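Local structure of secreted protein (Streptomyces lividans TK24, 5LXZ) at residues 341-346 with 393-398; 351-356 with 408-413; 364-369 with 383-388. The protein probably works as a copper-radical oxidase of the galactose oxidase-like AA5 family, coupling a copper ion to an oxidised tyrosine in a beta-propeller. The protein carries 1 engineered substitution. All blocks are in the same frame, centred on the assembly; numbering follows the deposited sequence.

In the fold
Three contacts build one blade of a Kelch beta-propeller and tie it to both neighbours. Coming off strand 337-339 of the preceding blade, the chain runs through 341-346, enters the blade at innermost strand 353-356, and passes through 364-368 and 383-387 to the outermost strand 395-397. Contact 1 closes that loop by laying 341-346 beside 393-398. Contact 2 closes another, setting 351-356 next to 408-413, which begins the following blade. Because their segments alternate, contacts 1 and 2 cross. Contact 3, the antiparallel pairing of 364-369 with 383-388, is nested within both loops and pairs the two middle strands, which lie between strand 353-356 of contact 2 and strand 395-397 of contact 1.

Contact 1 (341-346 with 393-398); sequences PGMSDA and PKFVDG
Residues 341-344 run alongside 393-397 in nearly the same direction, 8° apart end to end, with the CA atoms of Gly342 and Phe395 4.6 Å from each other. One backbone hydrogen bond fastens the two: Phe395 N donates to Pro341 O over 2.9 Å, almost straight at 168°, and the accepting oxygen also lies near the plane of the Phe395 ring, at its edge. Gly342, with a positive phi of 99°, suits the tight passage that follows, since without a side chain its CA can lie 3.6 Å from Phe395 O. Beyond it comes the main apolar contact. Met343 starts with CG anti to the backbone N, then bends at both chi2 and chi3, so that its CE methyl hangs over the centre of the Phe395 ring, 3.5 Å from the centroid. This is a CH-pi contact and, with SD above the same face, a Met-aromatic one; a flexible thioether suits a place where the chain must curl to reach a flat partner. Toward Asp397 the contact turns polar. Ser344 points its CB across the gap, and OG donates to the syn lone pair of Asp397 OD1 at 2.6 Å. A water grips the same oxygen, donating to OD1 while accepting from Ser344 N, so OD1 takes two bonds. Asp397 OD2 forms a salt bridge with Lys382, which probably helps keep the carboxylate ionised. Arg384 binds the carbonyl oxygens of Ser344 and Asp345, fixing the turn of the linker. Segment 341-346 thus belongs to a link from the outer strand of one Kelch blade to the inner strand of the next, as in a beta-propeller, here passing beside outer strand 395-397.

Contact 2 (351-356 with 408-413); sequences TANTVL and PQASIL
Asn353 reaches from strand 353-356 across to strand 409-412, and its CB already rests 3.4 Å from Pro408 O, with the Pro408 ring carbon CG close by. Next out, the amide carbon CG is still nearest Pro408 O, with the Ala410 methyl, small enough to leave the amide room, a little farther off. At the tip, ND2 donates to Pro408 O at 2.8 Å and 170°, with the acceptor in the amide plane. The other branch, OD1, turns back to accept Thr354 N through an in-plane lone pair, a bent bond of 132° that helps fix the amide's rotation. A water sits 2.8 Å from both Asn353 OD1 and Ala410 O, bridging the strands. Two strands 9° from parallel, with axes 7.3 Å apart and no backbone hydrogen bonds between them, are the innermost strands of adjacent Kelch propeller blades; side chains, not a shared sheet, join them. Farther along, Val355 straddles the gap with its branches: CG2 meets Ala410 CB at 3.7 Å, and CG1 meets Ile412 CG1 at 3.6 Å. Gln554 reaches in as well, binding Ala410 O and Ile412 N.

Contact 3 (364-369 with 383-388); sequences KYMVIG and TRIADL
Arg384 makes the strongest side-chain bond here: NH1 donates to a lone pair of Gly369 O at 2.7 Å, nearly straight at 171° and in the guanidinium plane, while NH2 adds a weak bond to the same oxygen. The Arg384 chain bends at chi2 and chi3, carrying the guanidinium toward the C-terminal end of the neighbouring strand 364-368. Gly369, with a positive phi of 66°, suits a place where its carbonyl must face the guanidinium. NE and NH2 also bond to carbonyls of the linker that enters the blade, NH2 reaching Met348 O, so a long, many-handed side chain fits here. Four backbone hydrogen bonds knit the strands, Tyr365 with Ala386 and Val367 with Arg384 in both directions, as hydrogen-bonded antiparallel pairs. On the Val367 face, Val367 CG1 lies over the guanidinium, offset toward its rim, and Leu388 CD1 approaches Tyr365 CE1 to 3.5 Å. Across the sheet, Met366 and Ile385, a non-hydrogen-bonded pair, lie side by side: an extended Met366, bent only at chi3, brings CE to 3.6 Å from Ile385 CD1. The extended Lys364 chain crosses Asp387 obliquely, CE 3.6 Å from Asp387 OD2; Lys364 NZ stays 4.4 Å from Asp387 OD2, beyond a salt bridge, while Asp387 OD1 accepts from Lys389 N. These are the two middle strands of a four-stranded blade: 353-356 pairs with 364-368 and 395-397 with 383-387, while Tyr441 of the next blade packs on Met366 and Ile385, and Phe302 and Phe310 of the preceding blade meet the Tyr365 ring.

Contact 1 (341-346 with 393-398)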
loop_
_atom_site.group_PDB
_atom_site.type_symbol
_atom_site.label_atom_id
_atom_site.label_comp_id
_atom_site.label_asym_id
_atom_site.label_seq_id
_atom_site.Cartn_x
_atom_site.Cartn_y
_atom_site.Cartn_z
ATOM N N PRO A 341 20.868 -4.735 -6.379
ATOM C CA PRO A 341 20.765 -5.990 -7.135
ATOM C C PRO A 341 20.248 -7.167 -6.313
ATOM O O PRO A 341 20.084 -7.074 -5.068
ATOM C CB PRO A 341 22.217 -6.220 -7.514
ATOM C CG PRO A 341 22.981 -5.725 -6.355
ATOM C CD PRO A 341 22.219 -4.507 -5.911
ATOM N N GLY A 342 20.011 -8.273 -7.003
ATOM C CA GLY A 342 19.791 -9.537 -6.356
ATOM C C GLY A 342 18.369 -10.004 -6.167
ATOM O O GLY A 342 18.168 -11.105 -5.694
ATOM N N MET A 343 17.393 -9.157 -6.480
ATOM C CA MET A 343 15.998 -9.506 -6.295
ATOM C C MET A 343 15.562 -10.715 -7.157
ATOM O O MET A 343 15.515 -10.613 -8.378
ATOM C CB MET A 343 15.093 -8.312 -6.612
ATOM C CG MET A 343 13.605 -8.621 -6.524
ATOM S SD MET A 343 12.959 -8.890 -4.876
ATOM C CE MET A 343 12.994 -7.183 -4.257
ATOM N N SER A 344 15.206 -11.805 -6.491
ATOM C CA SER A 344 14.550 -12.923 -7.161
ATOM C C SER A 344 13.164 -12.551 -7.556
ATOM O O SER A 344 12.516 -11.759 -6.859
ATOM C CB SER A 344 14.502 -14.127 -6.287
ATOM O OG SER A 344 15.814 -14.630 -6.118
ATOM N N ASP A 345 12.631 -13.106 -8.649
ATOM C CA ASP A 345 11.227 -12.808 -9.051
ATOM C C ASP A 345 11.049 -11.302 -9.184
ATOM O O ASP A 345 10.073 -10.731 -8.703
ATOM C CB ASP A 345 10.186 -13.453 -8.118
ATOM C CG ASP A 345 10.207 -14.968 -8.200
ATOM O OD1 ASP A 345 10.692 -15.457 -9.252
ATOM O OD2 ASP A 345 9.690 -15.605 -7.290
ATOM N N ALA A 346 12.016 -10.649 -9.848
ATOM C CA ALA A 346 11.943 -9.210 -10.056
ATOM C C ALA A 346 10.814 -8.834 -11.014
ATOM O O ALA A 346 10.376 -7.681 -11.060
ATOM C CB ALA A 346 13.265 -8.695 -10.542
ATOM N N PRO A 393 24.861 -3.348 -0.769
ATOM C CA PRO A 393 23.638 -4.068 -0.412
ATOM C C PRO A 393 23.098 -4.872 -1.556
ATOM O O PRO A 393 23.294 -4.500 -2.719
ATOM C CB PRO A 393 22.664 -2.954 -0.059
ATOM C CG PRO A 393 23.133 -1.800 -0.852
ATOM C CD PRO A 393 24.620 -1.902 -0.837
ATOM N N LYS A 394 22.431 -5.969 -1.216
ATOM C CA LYS A 394 21.806 -6.816 -2.199
ATOM C C LYS A 394 20.677 -7.564 -1.537
ATOM O O LYS A 394 20.654 -7.720 -0.301
ATOM C CB LYS A 394 22.790 -7.814 -2.800
ATOM C CG LYS A 394 23.335 -8.800 -1.793
ATOM C CD LYS A 394 24.443 -9.710 -2.310
ATOM C CE LYS A 394 25.010 -10.548 -1.165
ATOM N NZ LYS A 394 26.382 -11.034 -1.473
ATOM N N PHE A 395 19.744 -7.999 -2.361
ATOM C CA PHE A 395 18.746 -8.952 -1.958
ATOM C C PHE A 395 19.296 -10.377 -2.020
ATOM O O PHE A 395 20.022 -10.732 -2.972
ATOM C CB PHE A 395 17.501 -8.853 -2.801
ATOM C CG PHE A 395 16.636 -7.685 -2.462
ATOM C CD1 PHE A 395 15.647 -7.801 -1.473
ATOM C CD2 PHE A 395 16.767 -6.504 -3.158
ATOM C CE1 PHE A 395 14.822 -6.748 -1.180
ATOM C CE2 PHE A 395 15.923 -5.430 -2.832
ATOM C CZ PHE A 395 14.975 -5.588 -1.861
ATOM N N VAL A 396 18.905 -11.154 -1.019
ATOM C CA VAL A 396 19.137 -12.610 -0.999
ATOM C C VAL A 396 17.835 -13.250 -0.647
ATOM O O VAL A 396 17.037 -12.677 0.116
ATOM C CB VAL A 396 20.231 -13.033 -0.012
ATOM C CG1 VAL A 396 21.541 -12.383 -0.371
ATOM C CG2 VAL A 396 19.873 -12.676 1.400
ATOM N N ASP A 397 17.566 -14.433 -1.177
ATOM C CA ASP A 397 16.309 -15.095 -0.869
ATOM C C ASP A 397 16.247 -15.451 0.609
ATOM O O ASP A 397 17.248 -15.883 1.212
ATOM C CB ASP A 397 16.114 -16.391 -1.684
ATOM C CG ASP A 397 15.873 -16.148 -3.141
ATOM O OD1 ASP A 397 15.790 -14.976 -3.561
ATOM O OD2 ASP A 397 15.739 -17.148 -3.915
ATOM N N GLY A 398 15.063 -15.256 1.185
ATOM C CA GLY A 398 14.735 -15.777 2.513
ATOM C C GLY A 398 13.951 -17.070 2.360
ATOM O O GLY A 398 13.936 -17.712 1.295
HETATM O O HOH W 1 16.349 -12.222 -3.713
#

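Contact 2 (351-356 with 408-413)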
loop_
_atom_site.group_PDB
_atom_site.type_symbol
_atom_site.label_atom_id
_atom_site.label_comp_id
_atom_site.label_asym_id
_atom_site.label_seq_id
_atom_site.Cartn_x
_atom_site.Cartn_y
_atom_site.Cartn_z
ATOM N N THR A 351 1.996 -6.146 -6.158
ATOM C CA THR A 351 1.167 -6.808 -5.139
ATOM C C THR A 351 1.984 -7.607 -4.108
ATOM O O THR A 351 1.414 -8.399 -3.358
ATOM C CB THR A 351 -0.026 -7.606 -5.731
ATOM O OG1 THR A 351 0.382 -8.909 -6.217
ATOM C CG2 THR A 351 -0.700 -6.832 -6.816
ATOM N N ALA A 352 3.296 -7.416 -4.057
ATOM C CA ALA A 352 4.129 -7.939 -3.005
ATOM C C ALA A 352 4.016 -7.077 -1.753
ATOM O O ALA A 352 3.714 -5.880 -1.856
ATOM C CB ALA A 352 5.562 -7.960 -3.461
ATOM N N ASN A 353 4.279 -7.648 -0.594
ATOM C CA ASN A 353 4.357 -6.870 0.616
ATOM C C ASN A 353 5.813 -6.576 0.911
ATOM O O ASN A 353 6.728 -7.285 0.440
ATOM C CB ASN A 353 3.603 -7.567 1.764
ATOM C CG ASN A 353 2.987 -6.587 2.726
ATOM O OD1 ASN A 353 3.642 -5.584 3.078
ATOM N ND2 ASN A 353 1.765 -6.788 3.117
ATOM N N THR A 354 6.052 -5.556 1.738
ATOM C CA THR A 354 7.373 -5.154 2.160
ATOM C C THR A 354 7.308 -4.849 3.641
ATOM O O THR A 354 6.392 -4.129 4.063
ATOM C CB THR A 354 7.835 -3.871 1.472
ATOM O OG1 THR A 354 7.673 -3.986 0.053
ATOM C CG2 THR A 354 9.274 -3.578 1.799
ATOM N N VAL A 355 8.298 -5.325 4.381
ATOM C CA VAL A 355 8.414 -5.055 5.819
ATOM C C VAL A 355 9.826 -4.681 6.145
ATOM O O VAL A 355 10.767 -5.357 5.691
ATOM C CB VAL A 355 8.016 -6.317 6.645
ATOM C CG1 VAL A 355 8.176 -6.085 8.115
ATOM C CG2 VAL A 355 6.568 -6.683 6.386
ATOM N N LEU A 356 9.966 -3.640 6.967
ATOM C CA LEU A 356 11.227 -3.327 7.640
ATOM C C LEU A 356 11.274 -4.258 8.847
ATOM O O LEU A 356 10.458 -4.112 9.757
ATOM C CB LEU A 356 11.292 -1.862 8.015
ATOM C CG LEU A 356 12.467 -1.421 8.875
ATOM C CD1 LEU A 356 13.801 -1.890 8.353
ATOM C CD2 LEU A 356 12.435 0.083 8.968
ATOM N N PRO A 408 0.041 -10.889 0.010
ATOM C CA PRO A 408 0.139 -11.377 1.395
ATOM C C PRO A 408 0.070 -10.229 2.367
ATOM O O PRO A 408 0.657 -9.137 2.124
ATOM C CB PRO A 408 1.536 -12.017 1.455
ATOM C CG PRO A 408 2.299 -11.250 0.417
ATOM C CD PRO A 408 1.320 -10.960 -0.697
ATOM N N GLN A 409 -0.682 -10.441 3.451
ATOM C CA GLN A 409 -0.658 -9.505 4.589
ATOM C C GLN A 409 0.599 -9.763 5.399
ATOM O O GLN A 409 1.058 -10.906 5.495
ATOM C CB GLN A 409 -1.893 -9.683 5.449
ATOM C CG GLN A 409 -3.206 -9.297 4.781
ATOM C CD GLN A 409 -3.933 -10.455 4.099
ATOM O OE1 GLN A 409 -4.432 -11.359 4.777
ATOM N NE2 GLN A 409 -4.006 -10.445 2.782
ATOM N N ALA A 410 1.200 -8.723 5.987
ATOM C CA ALA A 410 2.417 -8.844 6.738
ATOM C C ALA A 410 2.492 -7.812 7.819
ATOM O O ALA A 410 2.485 -6.610 7.517
ATOM C CB ALA A 410 3.637 -8.824 5.855
ATOM N N SER A 411 2.477 -8.251 9.073
ATOM C CA SER A 411 2.445 -7.351 10.222
ATOM C C SER A 411 3.536 -7.735 11.202
ATOM O O SER A 411 3.660 -8.907 11.561
ATOM C CB SER A 411 1.089 -7.442 10.928
ATOM O OG SER A 411 0.096 -6.610 10.289
ATOM N N ILE A 412 4.319 -6.765 11.644
ATOM C CA ILE A 412 5.324 -6.962 12.683
ATOM C C ILE A 412 4.638 -7.177 14.028
ATOM O O ILE A 412 3.676 -6.477 14.365
ATOM C CB ILE A 412 6.221 -5.734 12.792
ATOM C CG1 ILE A 412 6.975 -5.490 11.468
ATOM C CG2 ILE A 412 7.189 -5.873 13.943
ATOM C CD1 ILE A 412 7.637 -4.127 11.457
ATOM N N LEU A 413 5.082 -8.183 14.785
ATOM C CA LEU A 413 4.584 -8.434 16.135
ATOM C C LEU A 413 5.614 -8.016 17.180
ATOM O O LEU A 413 6.807 -7.930 16.879
ATOM C CB LEU A 413 4.300 -9.940 16.318
ATOM C CG LEU A 413 2.910 -10.417 15.857
ATOM C CD1 LEU A 413 2.456 -9.957 14.520
ATOM C CD2 LEU A 413 2.814 -11.944 15.978
HETATM O O HOH W 2 2.538 -4.655 5.462
#

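Contact 3 (364-369 with 383-388)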
loop_
_atom_site.group_PDB
_atom_site.type_symbol
_atom_site.label_atom_id
_atom_site.label_comp_id
_atom_site.label_asym_id
_atom_site.label_seq_id
_atom_site.Cartn_x
_atom_site.Cartn_y
_atom_site.Cartn_z
ATOM N N LYS A 364 17.109 -4.202 7.739
ATOM C CA LYS A 364 16.834 -5.334 6.885
ATOM C C LYS A 364 15.388 -5.303 6.414
ATOM O O LYS A 364 14.464 -5.228 7.228
ATOM C CB LYS A 364 17.111 -6.643 7.608
ATOM C CG LYS A 364 18.581 -6.880 7.896
ATOM C CD LYS A 364 18.796 -8.255 8.509
ATOM C CE LYS A 364 20.232 -8.475 8.928
ATOM N NZ LYS A 364 20.435 -9.927 9.216
ATOM N N TYR A 365 15.215 -5.340 5.094
ATOM C CA TYR A 365 13.886 -5.213 4.469
ATOM C C TYR A 365 13.540 -6.507 3.799
ATOM O O TYR A 365 14.402 -7.076 3.145
ATOM C CB TYR A 365 13.891 -4.089 3.445
ATOM C CG TYR A 365 13.992 -2.726 4.007
ATOM C CD1 TYR A 365 15.208 -2.180 4.355
ATOM C CD2 TYR A 365 12.859 -1.990 4.258
ATOM C CE1 TYR A 365 15.289 -0.905 4.895
ATOM C CE2 TYR A 365 12.940 -0.740 4.827
ATOM C CZ TYR A 365 14.137 -0.206 5.129
ATOM O OH TYR A 365 14.227 1.073 5.678
ATOM N N MET A 366 12.315 -6.962 3.950
ATOM C CA MET A 366 11.839 -8.189 3.325
ATOM C C MET A 366 10.692 -7.888 2.393
ATOM O O MET A 366 9.742 -7.197 2.760
ATOM C CB MET A 366 11.430 -9.184 4.374
ATOM C CG MET A 366 10.892 -10.467 3.768
ATOM S SD MET A 366 10.123 -11.584 4.970
ATOM C CE MET A 366 11.605 -12.328 5.429
ATOM N N VAL A 367 10.801 -8.377 1.155
ATOM C CA VAL A 367 9.774 -8.331 0.139
ATOM C C VAL A 367 9.174 -9.746 -0.001
ATOM O O VAL A 367 9.929 -10.718 -0.043
ATOM C CB VAL A 367 10.345 -7.825 -1.184
ATOM C CG1 VAL A 367 9.332 -7.946 -2.266
ATOM C CG2 VAL A 367 10.837 -6.389 -1.073
ATOM N N ILE A 368 7.868 -9.815 0.045
ATOM C CA ILE A 368 7.162 -11.065 0.206
ATOM C C ILE A 368 6.163 -11.247 -0.926
ATOM O O ILE A 368 5.274 -10.431 -1.113
ATOM C CB ILE A 368 6.366 -11.078 1.543
ATOM C CG1 ILE A 368 7.241 -10.711 2.711
ATOM C CG2 ILE A 368 5.691 -12.422 1.774
ATOM C CD1 ILE A 368 6.509 -10.316 3.960
ATOM N N GLY A 369 6.267 -12.350 -1.648
ATOM C CA GLY A 369 5.301 -12.721 -2.639
ATOM C C GLY A 369 5.273 -11.740 -3.813
ATOM O O GLY A 369 6.312 -11.174 -4.156
ATOM N N THR A 383 10.462 -14.963 -0.476
ATOM C CA THR A 383 10.853 -13.787 0.266
ATOM C C THR A 383 12.228 -13.372 -0.151
ATOM O O THR A 383 13.082 -14.208 -0.474
ATOM C CB THR A 383 10.779 -13.932 1.800
ATOM O OG1 THR A 383 11.721 -14.881 2.250
ATOM C CG2 THR A 383 9.394 -14.320 2.211
ATOM N N ARG A 384 12.467 -12.066 -0.155
ATOM C CA ARG A 384 13.767 -11.522 -0.559
ATOM C C ARG A 384 14.155 -10.506 0.491
ATOM O O ARG A 384 13.355 -9.630 0.782
ATOM C CB ARG A 384 13.724 -10.929 -1.951
ATOM C CG ARG A 384 13.123 -11.833 -3.028
ATOM C CD ARG A 384 11.597 -11.870 -3.020
ATOM N NE ARG A 384 11.012 -11.685 -4.342
ATOM C CZ ARG A 384 9.724 -11.477 -4.532
ATOM N NH1 ARG A 384 8.882 -11.567 -3.515
ATOM N NH2 ARG A 384 9.256 -11.157 -5.739
ATOM N N ILE A 385 15.373 -10.578 1.008
ATOM C CA ILE A 385 15.783 -9.765 2.132
ATOM C C ILE A 385 16.995 -8.957 1.736
ATOM O O ILE A 385 17.961 -9.539 1.216
ATOM C CB ILE A 385 16.120 -10.629 3.335
ATOM C CG1 ILE A 385 14.911 -11.460 3.753
ATOM C CG2 ILE A 385 16.598 -9.745 4.463
ATOM C CD1 ILE A 385 15.171 -12.503 4.816
ATOM N N ALA A 386 16.938 -7.635 1.937
ATOM C CA ALA A 386 18.065 -6.758 1.685
ATOM C C ALA A 386 18.516 -6.159 2.984
ATOM O O ALA A 386 17.707 -5.620 3.721
ATOM C CB ALA A 386 17.728 -5.671 0.710
ATOM N N ASP A 387 19.812 -6.214 3.250
ATOM C CA ASP A 387 20.445 -5.605 4.415
ATOM C C ASP A 387 21.097 -4.285 4.020
ATOM O O ASP A 387 22.174 -4.277 3.372
ATOM C CB ASP A 387 21.493 -6.548 5.007
ATOM C CG ASP A 387 22.148 -5.986 6.269
ATOM O OD1 ASP A 387 22.088 -4.794 6.528
ATOM O OD2 ASP A 387 22.729 -6.850 6.983
ATOM N N LEU A 388 20.481 -3.178 4.356
ATOM C CA LEU A 388 20.975 -1.909 3.899
ATOM C C LEU A 388 22.116 -1.334 4.714
ATOM O O LEU A 388 22.586 -0.234 4.402
ATOM C CB LEU A 388 19.846 -0.928 3.796
ATOM C CG LEU A 388 18.688 -1.290 2.919
ATOM C CD1 LEU A 388 17.849 -0.082 2.631
ATOM C CD2 LEU A 388 19.095 -2.007 1.644
#